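Local coordinates for Alpha/beta hydrolase fold-3 domain protein (Sulfolobus islandicus, PDB 5LK6) that probably hydrolyses carboxylic ester bonds, as a thermostable lipase or carboxylesterase of the alpha/beta hydrolase fold, at residues N102-S107 with D137-K142; S120-S125 with S208-S213; L237-E242 with H274-F279. All coordinates share one frame; numbering follows the deposited sequence.

Contact 1. Residues N102-S107 with D137-K142; sequences NCVVVS and DKFDGK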
loop_
_atom_site.group_PDB
_atom_site.type_symbol
_atom_site.label_atom_id
_atom_site.label_comp_id
_atom_site.label_asym_id
_atom_site.label_seq_id
_atom_site.Cartn_x
_atom_site.Cartn_y
_atom_site.Cartn_z
ATOM N N ASN A 102 12.702 -11.453 -1.396
ATOM C CA ASN A 102 14.007 -12.125 -1.194
ATOM C C ASN A 102 13.887 -13.243 -0.118
ATOM O O ASN A 102 14.705 -13.398 0.802
ATOM C CB ASN A 102 15.123 -11.093 -0.886
ATOM C CG ASN A 102 15.575 -10.293 -2.130
ATOM O OD1 ASN A 102 15.517 -10.727 -3.306
ATOM N ND2 ASN A 102 16.023 -9.103 -1.861
ATOM N N CYS A 103 12.830 -14.022 -0.264
ATOM C CA CYS A 103 12.509 -15.053 0.685
ATOM C C CYS A 103 12.121 -16.321 -0.070
ATOM O O CYS A 103 11.941 -16.314 -1.309
ATOM C CB CYS A 103 11.439 -14.553 1.682
ATOM S SG CYS A 103 9.753 -14.522 1.051
ATOM N N VAL A 104 12.040 -17.421 0.677
ATOM C CA VAL A 104 11.657 -18.673 0.071
ATOM C C VAL A 104 10.148 -18.681 0.031
ATOM O O VAL A 104 9.496 -18.462 1.060
ATOM C CB VAL A 104 12.133 -19.875 0.891
ATOM C CG1 VAL A 104 11.584 -21.189 0.290
ATOM C CG2 VAL A 104 13.633 -19.889 0.952
ATOM N N VAL A 105 9.594 -18.917 -1.147
ATOM C CA VAL A 105 8.143 -19.123 -1.272
ATOM C C VAL A 105 7.841 -20.620 -1.494
ATOM O O VAL A 105 8.423 -21.247 -2.385
ATOM C CB VAL A 105 7.536 -18.252 -2.400
ATOM C CG1 VAL A 105 6.043 -18.548 -2.563
ATOM C CG2 VAL A 105 7.733 -16.770 -2.054
ATOM N N VAL A 106 6.951 -21.159 -0.667
ATOM C CA VAL A 106 6.405 -22.498 -0.812
ATOM C C VAL A 106 4.888 -22.384 -1.174
ATOM O O VAL A 106 4.033 -22.195 -0.303
ATOM C CB VAL A 106 6.601 -23.262 0.513
ATOM C CG1 VAL A 106 6.121 -24.714 0.430
ATOM C CG2 VAL A 106 8.040 -23.240 0.890
ATOM N N SER A 107 4.594 -22.483 -2.465
ATOM C CA SER A 107 3.247 -22.503 -3.037
ATOM C C SER A 107 2.621 -23.909 -2.856
ATOM O O SER A 107 3.093 -24.891 -3.440
ATOM C CB SER A 107 3.374 -22.141 -4.514
ATOM O OG SER A 107 2.134 -22.092 -5.141
ATOM N N ASP A 137 15.537 -26.252 8.113
ATOM C CA ASP A 137 16.840 -26.765 7.664
ATOM C C ASP A 137 16.825 -27.128 6.174
ATOM O O ASP A 137 17.783 -26.807 5.472
ATOM C CB ASP A 137 17.360 -27.921 8.583
ATOM C CG ASP A 137 16.237 -28.986 8.938
ATOM O OD1 ASP A 137 15.388 -28.796 9.925
ATOM O OD2 ASP A 137 16.213 -30.016 8.198
ATOM N N LYS A 138 15.732 -27.712 5.664
ATOM C CA LYS A 138 15.625 -28.025 4.220
ATOM C C LYS A 138 15.662 -26.771 3.337
ATOM O O LYS A 138 15.913 -26.878 2.162
ATOM C CB LYS A 138 14.322 -28.801 3.855
ATOM C CG LYS A 138 14.316 -30.331 3.840
ATOM C CD LYS A 138 14.357 -30.948 5.250
ATOM C CE LYS A 138 13.565 -32.258 5.354
ATOM N NZ LYS A 138 13.865 -33.195 4.224
ATOM N N PHE A 139 15.333 -25.602 3.884
ATOM C CA PHE A 139 15.098 -24.379 3.097
ATOM C C PHE A 139 16.030 -23.257 3.455
ATOM O O PHE A 139 15.973 -22.187 2.813
ATOM C CB PHE A 139 13.665 -23.862 3.372
ATOM C CG PHE A 139 12.595 -24.827 2.989
ATOM C CD1 PHE A 139 12.284 -25.031 1.663
ATOM C CD2 PHE A 139 11.935 -25.561 3.944
ATOM C CE1 PHE A 139 11.304 -25.933 1.298
ATOM C CE2 PHE A 139 10.970 -26.480 3.584
ATOM C CZ PHE A 139 10.641 -26.664 2.260
ATOM N N ASP A 140 16.842 -23.501 4.494
ATOM C CA ASP A 140 17.783 -22.527 5.081
ATOM C C ASP A 140 16.934 -21.398 5.639
ATOM O O ASP A 140 17.161 -20.262 5.323
ATOM C CB ASP A 140 18.874 -22.089 4.029
ATOM C CG ASP A 140 20.082 -21.302 4.648
ATOM O OD1 ASP A 140 20.194 -21.177 5.923
ATOM O OD2 ASP A 140 20.896 -20.787 3.803
ATOM N N GLY A 141 15.952 -21.731 6.472
ATOM C CA GLY A 141 14.947 -20.786 6.924
ATOM C C GLY A 141 15.127 -20.322 8.333
ATOM O O GLY A 141 14.165 -20.293 9.103
ATOM N N LYS A 142 16.329 -19.916 8.702
ATOM C CA LYS A 142 16.557 -19.447 10.097
ATOM C C LYS A 142 15.627 -18.317 10.444
ATOM O O LYS A 142 15.299 -18.179 11.585
ATOM C CB LYS A 142 18.027 -18.971 10.409
ATOM C CG LYS A 142 19.099 -20.047 10.691
ATOM C CD LYS A 142 19.712 -20.656 9.403
ATOM C CE LYS A 142 19.022 -21.937 8.878
ATOM N NZ LYS A 142 19.937 -23.126 8.885
#

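Contact 2. Residues S120-S125 with S208-S213; sequences SAVIDS and SQYLRS. With SO4 (sulfate ion), chain E.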
loop_
_atom_site.group_PDB
_atom_site.type_symbol
_atom_site.label_atom_id
_atom_site.label_comp_id
_atom_site.label_asym_id
_atom_site.label_seq_id
_atom_site.Cartn_x
_atom_site.Cartn_y
_atom_site.Cartn_z
ATOM N N SER A 120 -11.013 -30.088 3.744
ATOM C CA SER A 120 -9.791 -30.683 3.184
ATOM C C SER A 120 -8.714 -29.638 2.842
ATOM O O SER A 120 -7.573 -29.808 3.240
ATOM C CB SER A 120 -10.070 -31.531 1.929
ATOM O OG SER A 120 -11.124 -32.435 2.101
ATOM N N ALA A 121 -9.069 -28.579 2.117
ATOM C CA ALA A 121 -8.149 -27.497 1.824
ATOM C C ALA A 121 -7.492 -26.897 3.075
ATOM O O ALA A 121 -6.345 -26.435 3.001
ATOM C CB ALA A 121 -8.847 -26.404 1.069
ATOM N N VAL A 122 -8.213 -26.879 4.193
ATOM C CA VAL A 122 -7.708 -26.253 5.412
ATOM C C VAL A 122 -6.681 -27.187 6.001
ATOM O O VAL A 122 -5.576 -26.761 6.355
ATOM C CB VAL A 122 -8.827 -26.044 6.468
ATOM C CG1 VAL A 122 -8.279 -25.680 7.841
ATOM C CG2 VAL A 122 -9.842 -24.993 5.992
ATOM N N ILE A 123 -7.067 -28.462 6.118
ATOM C CA ILE A 123 -6.187 -29.470 6.665
ATOM C C ILE A 123 -4.875 -29.603 5.875
ATOM O O ILE A 123 -3.821 -29.673 6.483
ATOM C CB ILE A 123 -6.885 -30.821 6.794
ATOM C CG1 ILE A 123 -7.984 -30.748 7.882
ATOM C CG2 ILE A 123 -5.864 -31.907 7.159
ATOM C CD1 ILE A 123 -8.969 -31.905 7.786
ATOM N N ASP A 124 -4.931 -29.596 4.546
ATOM C CA ASP A 124 -3.706 -29.564 3.755
ATOM C C ASP A 124 -2.856 -28.308 4.012
ATOM O O ASP A 124 -1.630 -28.393 4.164
ATOM C CB ASP A 124 -4.016 -29.671 2.256
ATOM C CG ASP A 124 -4.533 -31.058 1.842
ATOM O OD1 ASP A 124 -4.635 -31.961 2.707
ATOM O OD2 ASP A 124 -4.828 -31.246 0.634
ATOM N N SER A 125 -3.500 -27.149 4.038
ATOM C CA SER A 125 -2.805 -25.881 4.220
ATOM C C SER A 125 -2.105 -25.826 5.598
ATOM O O SER A 125 -0.967 -25.374 5.687
ATOM C CB SER A 125 -3.768 -24.699 4.048
ATOM O OG SER A 125 -4.198 -24.591 2.710
ATOM N N SER A 208 -21.141 -23.789 -3.094
ATOM C CA SER A 208 -21.938 -24.969 -3.460
ATOM C C SER A 208 -20.992 -26.131 -3.706
ATOM O O SER A 208 -21.369 -27.249 -3.488
ATOM C CB SER A 208 -22.886 -24.688 -4.669
ATOM O OG SER A 208 -22.275 -24.850 -5.993
ATOM N N GLN A 209 -19.767 -25.863 -4.170
ATOM C CA GLN A 209 -18.824 -26.920 -4.463
ATOM C C GLN A 209 -17.980 -27.357 -3.240
ATOM O O GLN A 209 -17.661 -28.553 -3.103
ATOM C CB GLN A 209 -17.929 -26.552 -5.614
ATOM C CG GLN A 209 -18.577 -26.180 -6.944
ATOM C CD GLN A 209 -19.448 -27.264 -7.564
ATOM O OE1 GLN A 209 -20.680 -27.134 -7.528
ATOM N NE2 GLN A 209 -18.837 -28.315 -8.170
ATOM N N TYR A 210 -17.624 -26.421 -2.371
ATOM C CA TYR A 210 -16.682 -26.700 -1.276
ATOM C C TYR A 210 -17.409 -27.140 0.009
ATOM O O TYR A 210 -17.007 -28.131 0.629
ATOM C CB TYR A 210 -15.872 -25.433 -1.025
ATOM C CG TYR A 210 -14.822 -25.376 0.048
ATOM C CD1 TYR A 210 -13.783 -26.248 0.079
ATOM C CD2 TYR A 210 -14.833 -24.360 0.977
ATOM C CE1 TYR A 210 -12.806 -26.172 1.074
ATOM C CE2 TYR A 210 -13.852 -24.252 1.970
ATOM C CZ TYR A 210 -12.834 -25.158 2.014
ATOM O OH TYR A 210 -11.845 -25.022 2.973
ATOM N N LEU A 211 -18.485 -26.421 0.390
ATOM C CA LEU A 211 -19.168 -26.644 1.672
ATOM C C LEU A 211 -20.041 -27.890 1.614
ATOM O O LEU A 211 -20.481 -28.304 0.542
ATOM C CB LEU A 211 -19.945 -25.414 2.086
ATOM C CG LEU A 211 -19.131 -24.123 2.255
ATOM C CD1 LEU A 211 -19.989 -22.966 2.665
ATOM C CD2 LEU A 211 -18.055 -24.288 3.301
ATOM N N ARG A 212 -20.191 -28.549 2.752
ATOM C CA ARG A 212 -20.981 -29.779 2.816
ATOM C C ARG A 212 -22.440 -29.589 3.219
ATOM O O ARG A 212 -23.315 -30.376 2.828
ATOM C CB ARG A 212 -20.360 -30.747 3.814
ATOM C CG ARG A 212 -18.899 -31.136 3.550
ATOM C CD ARG A 212 -18.313 -31.824 4.774
ATOM N NE ARG A 212 -18.260 -30.935 5.929
ATOM C CZ ARG A 212 -17.541 -31.144 7.025
ATOM N NH1 ARG A 212 -16.767 -32.228 7.164
ATOM N NH2 ARG A 212 -17.583 -30.233 7.998
ATOM N N SER A 213 -22.669 -28.592 4.062
ATOM C CA SER A 213 -23.992 -28.248 4.578
ATOM C C SER A 213 -23.924 -26.787 5.063
ATOM O O SER A 213 -22.814 -26.198 5.169
ATOM C CB SER A 213 -24.406 -29.188 5.738
ATOM O OG SER A 213 -23.722 -28.889 6.951
HETATM S S SO4 E . -15.088 -32.019 10.540
HETATM O O1 SO4 E . -14.983 -32.801 9.304
HETATM O O2 SO4 E . -13.647 -31.641 10.876
HETATM O O3 SO4 E . -16.125 -30.943 10.302
HETATM O O4 SO4 E . -15.745 -32.745 11.629
#

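Contact 3. Residues L237-E242 with H274-F279; sequences LIITAE and HGFLSF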
loop_
_atom_site.group_PDB
_atom_site.type_symbol
_atom_site.label_atom_id
_atom_site.label_comp_id
_atom_site.label_asym_id
_atom_site.label_seq_id
_atom_site.Cartn_x
_atom_site.Cartn_y
_atom_site.Cartn_z
ATOM N N LEU A 237 -0.746 -8.094 7.356
ATOM C CA LEU A 237 -0.990 -7.182 6.261
ATOM C C LEU A 237 -2.257 -7.642 5.556
ATOM O O LEU A 237 -2.304 -8.746 5.041
ATOM C CB LEU A 237 0.159 -7.183 5.269
ATOM C CG LEU A 237 -0.033 -6.335 4.020
ATOM C CD1 LEU A 237 -0.289 -4.871 4.350
ATOM C CD2 LEU A 237 1.191 -6.519 3.142
ATOM N N ILE A 238 -3.259 -6.780 5.517
ATOM C CA ILE A 238 -4.507 -7.085 4.826
ATOM C C ILE A 238 -4.668 -6.102 3.667
ATOM O O ILE A 238 -4.588 -4.914 3.882
ATOM C CB ILE A 238 -5.696 -7.056 5.781
ATOM C CG1 ILE A 238 -5.468 -8.153 6.808
ATOM C CG2 ILE A 238 -6.958 -7.355 5.013
ATOM C CD1 ILE A 238 -6.470 -8.186 7.957
ATOM N N ILE A 239 -4.867 -6.631 2.464
ATOM C CA ILE A 239 -5.055 -5.837 1.270
ATOM C C ILE A 239 -6.453 -6.074 0.795
ATOM O O ILE A 239 -6.935 -7.203 0.764
ATOM C CB ILE A 239 -4.096 -6.257 0.152
ATOM C CG1 ILE A 239 -2.702 -5.827 0.503
ATOM C CG2 ILE A 239 -4.479 -5.689 -1.224
ATOM C CD1 ILE A 239 -1.683 -6.564 -0.341
ATOM N N THR A 240 -7.077 -4.999 0.317
ATOM C CA THR A 240 -8.494 -4.999 -0.002
ATOM C C THR A 240 -8.625 -4.228 -1.321
ATOM O O THR A 240 -7.720 -3.408 -1.727
ATOM C CB THR A 240 -9.143 -4.468 1.290
ATOM O OG1 THR A 240 -9.973 -5.488 1.953
ATOM C CG2 THR A 240 -9.779 -3.256 1.144
ATOM N N ALA A 241 -9.681 -4.568 -2.073
ATOM C CA ALA A 241 -9.986 -3.826 -3.304
ATOM C C ALA A 241 -11.277 -3.041 -3.148
ATOM O O ALA A 241 -12.236 -3.499 -2.519
ATOM C CB ALA A 241 -10.045 -4.724 -4.480
ATOM N N GLU A 242 -11.291 -1.835 -3.736
ATOM C CA GLU A 242 -12.408 -0.925 -3.576
ATOM C C GLU A 242 -13.667 -1.468 -4.204
ATOM O O GLU A 242 -14.703 -1.420 -3.574
ATOM C CB GLU A 242 -12.089 0.433 -4.150
ATOM C CG GLU A 242 -13.184 1.420 -3.879
ATOM C CD GLU A 242 -12.991 2.781 -4.497
ATOM O OE1 GLU A 242 -12.016 2.997 -5.257
ATOM O OE2 GLU A 242 -13.835 3.652 -4.172
ATOM N N HIS A 274 -11.424 -7.329 -7.428
ATOM C CA HIS A 274 -10.925 -8.560 -6.847
ATOM C C HIS A 274 -9.979 -9.275 -7.785
ATOM O O HIS A 274 -10.180 -9.277 -8.949
ATOM C CB HIS A 274 -12.101 -9.488 -6.572
ATOM C CG HIS A 274 -11.766 -10.611 -5.656
ATOM N ND1 HIS A 274 -11.699 -10.455 -4.290
ATOM C CD2 HIS A 274 -11.483 -11.903 -5.909
ATOM C CE1 HIS A 274 -11.411 -11.611 -3.737
ATOM N NE2 HIS A 274 -11.274 -12.506 -4.698
ATOM N N GLY A 275 -8.956 -9.911 -7.259
ATOM C CA GLY A 275 -8.045 -10.744 -8.068
ATOM C C GLY A 275 -6.965 -9.997 -8.850
ATOM O O GLY A 275 -6.247 -10.620 -9.622
ATOM N N PHE A 276 -6.838 -8.691 -8.646
ATOM C CA PHE A 276 -5.964 -7.869 -9.447
ATOM C C PHE A 276 -4.451 -8.237 -9.418
ATOM O O PHE A 276 -3.760 -7.941 -10.374
ATOM C CB PHE A 276 -6.195 -6.340 -9.193
ATOM C CG PHE A 276 -5.655 -5.802 -7.877
ATOM C CD1 PHE A 276 -6.338 -5.981 -6.686
ATOM C CD2 PHE A 276 -4.502 -5.032 -7.855
ATOM C CE1 PHE A 276 -5.861 -5.481 -5.503
ATOM C CE2 PHE A 276 -4.000 -4.526 -6.656
ATOM C CZ PHE A 276 -4.686 -4.760 -5.471
ATOM N N LEU A 277 -3.940 -8.857 -8.346
ATOM C CA LEU A 277 -2.545 -9.313 -8.335
ATOM C C LEU A 277 -2.271 -10.425 -9.380
ATOM O O LEU A 277 -1.176 -10.495 -9.899
ATOM C CB LEU A 277 -2.095 -9.810 -6.950
ATOM C CG LEU A 277 -1.686 -8.715 -5.961
ATOM C CD1 LEU A 277 -2.896 -7.958 -5.435
ATOM C CD2 LEU A 277 -0.866 -9.320 -4.815
ATOM N N SER A 278 -3.261 -11.285 -9.666
ATOM C CA SER A 278 -3.072 -12.354 -10.638
ATOM C C SER A 278 -2.877 -11.760 -12.060
ATOM O O SER A 278 -2.294 -12.417 -12.945
ATOM C CB SER A 278 -4.238 -13.370 -10.591
ATOM O OG SER A 278 -4.361 -14.038 -9.343
ATOM N N PHE A 279 -3.341 -10.516 -12.259
ATOM C CA PHE A 279 -3.322 -9.862 -13.563
ATOM C C PHE A 279 -2.500 -8.610 -13.519
ATOM O O PHE A 279 -2.804 -7.610 -14.208
ATOM C CB PHE A 279 -4.742 -9.604 -14.037
ATOM C CG PHE A 279 -5.598 -10.774 -13.839
ATOM C CD1 PHE A 279 -5.298 -11.935 -14.468
ATOM C CD2 PHE A 279 -6.637 -10.764 -12.894
ATOM C CE1 PHE A 279 -6.067 -13.088 -14.216
ATOM C CE2 PHE A 279 -7.414 -11.892 -12.651
ATOM C CZ PHE A 279 -7.127 -13.060 -13.316
#

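Contact 1. Residues N102-S107 with D137-K142
Val104 and Val106, on strand 104-108 of the central sheet of this alpha/beta hydrolase fold, pack against Phe139 in the loop between helix 120-133 and strand 144-150. The evidence for an apolar contact is direct: no hydrogen bond spans the two segments, all three touching residues are buried, and the two segments together bury 131 Å². Val104 and Val106 are two apart on an extended strand, so both CB atoms point toward the loop, whereas Val105 between them faces the other side of the sheet. Phe139 in turn directs its CB toward the strand.

Val104 uses both of its methyl groups. With CG1 anti to the backbone N (chi1 174°), that methyl comes within 4.1 Å of Phe139 CD1, while CG2, anti to the carbonyl carbon, lies 3.8 Å from the backbone atom Phe139 O. The side chains of Val104 and Phe139 cross at about a right angle. Two residues further along the strand, Val106 CG2 is 4.3 Å from Phe139 CE1, and both valines approach the phenyl ring obliquely. On one ring face, Lys138 CB from the same loop stands 4.0 Å above the Phe139 plane, displaced toward the rim.

Val62 of the neighbouring strand 57-63 touches both Val104 and Phe139, which extends the apolar patch across two strands. Backbone bonds from Val104 and Val106 to strand 72-77 hold the valine backbone within the sheet, and next to Val104, Cys103 SG forms a disulfide with Cys101 SG. The loop has a charge pair of its own after the phenylalanine, with Lys142 NZ 3.6 Å from Asp140 OD1.

Contact 2. Residues S120-S125 with S208-S213
The Tyr210 ring meets Ala121 CB obliquely, and outside the two segments it stacks with Phe82 and makes an edge-to-face contact with Phe118; the other flat group, the Arg212 guanidinium, has a sulfate at its edge, with the sulfur in its plane. In this alpha/beta hydrolase fold the tyrosine joins the last turn of helix 200-210 to the first turn of helix 120-133. Between the two segments the backbones stay apart: the nearest CA atoms, those of Ala121 and Tyr210, are 9.1 Å apart, and the long aromatic side chain spans the gap.

Tyr210 has CG anti to its own N (chi1 179°), a setting that carries the phenol across to the other helix although its CB does not point directly there. Ala121 CB then sits 4.0 Å from Tyr210 CE1 and also touches the hydroxyl oxygen. Val122 approaches the same end of the phenol with one methyl, CG2, 3.6 Å from Tyr210 OH, and its side chain crosses that of Tyr210 at about a right angle. No hydrogen bond links the segments. Within helix 120-133, Ala121 O accepts from both Ser125 N and Ser125 OG, the latter at 2.8 Å and nearly along the C=O axis.

Arg212, just beyond the helix end, reaches the sulfate, probably from the crystallisation liquor, by a chain bent at chi3. Arg221 also binds this anion, and Asp216 forms a salt bridge with Arg212 NH2. The grip is two-pronged: Arg212 NH2 donates to sulfate O3 at 2.8 Å (169°), and Arg212 NH1 donates to sulfate O1 at 2.8 Å (167°).

Contact 3. Residues L237-E242 with H274-F279
This is a buried, largely apolar contact between the C-terminal end of strand 236-241 and the loop that leads from strand 272-273 toward helix 285-302, with Phe276 placed against Ile239 and Ala241. No hydrogen bond crosses it; the 157 Å² buried in total comes mainly from four residues. Ile239 and Ala241 lie two apart on the strand and both point CB toward the loop, while Thr240 between them points away. Ala241 CB is 4.4 Å from Phe276 CE1, and Ile239 CG2 is likewise 4.4 Å from Phe276 CZ, so the two strand residues meet neighbouring atoms of one ring, each obliquely. Leu277 CD1 covers one face of that ring, 3.6 Å above the plane and over its centre.

In the alpha/beta hydrolase fold this part of the sheet borders the probable catalytic centre. His274 ND1 is hydrogen-bonded to Asp244 OD2 and the His274 side chain touches Ser151, a geometry consistent with a Ser-His-Asp triad whose serine stands on a nucleophile elbow. The strand meets the backbone of His274, not its ring: Ala241 CB lies 4.2 Å from His274 N, and the CA atoms of these residues are 6.0 Å apart. With CG anti to its own N (chi1 -164°), the imidazole stays clear of Ala241; the closest side-chain atom of His274 is CB, 5.6 Å from Ala241 CB.

How the contacts relate
All three contacts belong to one alpha/beta hydrolase domain, but none touches another: their centres lie about 27 Å (contacts 1 and 2), about 24 Å (1 and 3) and about 22 Å (2 and 3) apart. Contacts 1 and 3 reach the same mixed sheet through different strands, 104-108 and 236-241, separated by strands 72-77, 144-150 and 173-176. Contact 2 instead joins helices 120-133 and 200-210, on the opposite side of the chain's centre from contact 3. Along the chain the segments of contacts 1 and 2 alternate, whereas contact 3 follows both. The probable catalytic histidine belongs to contact 3; contact 1 sets a loop against a strand, contact 2 helix against helix.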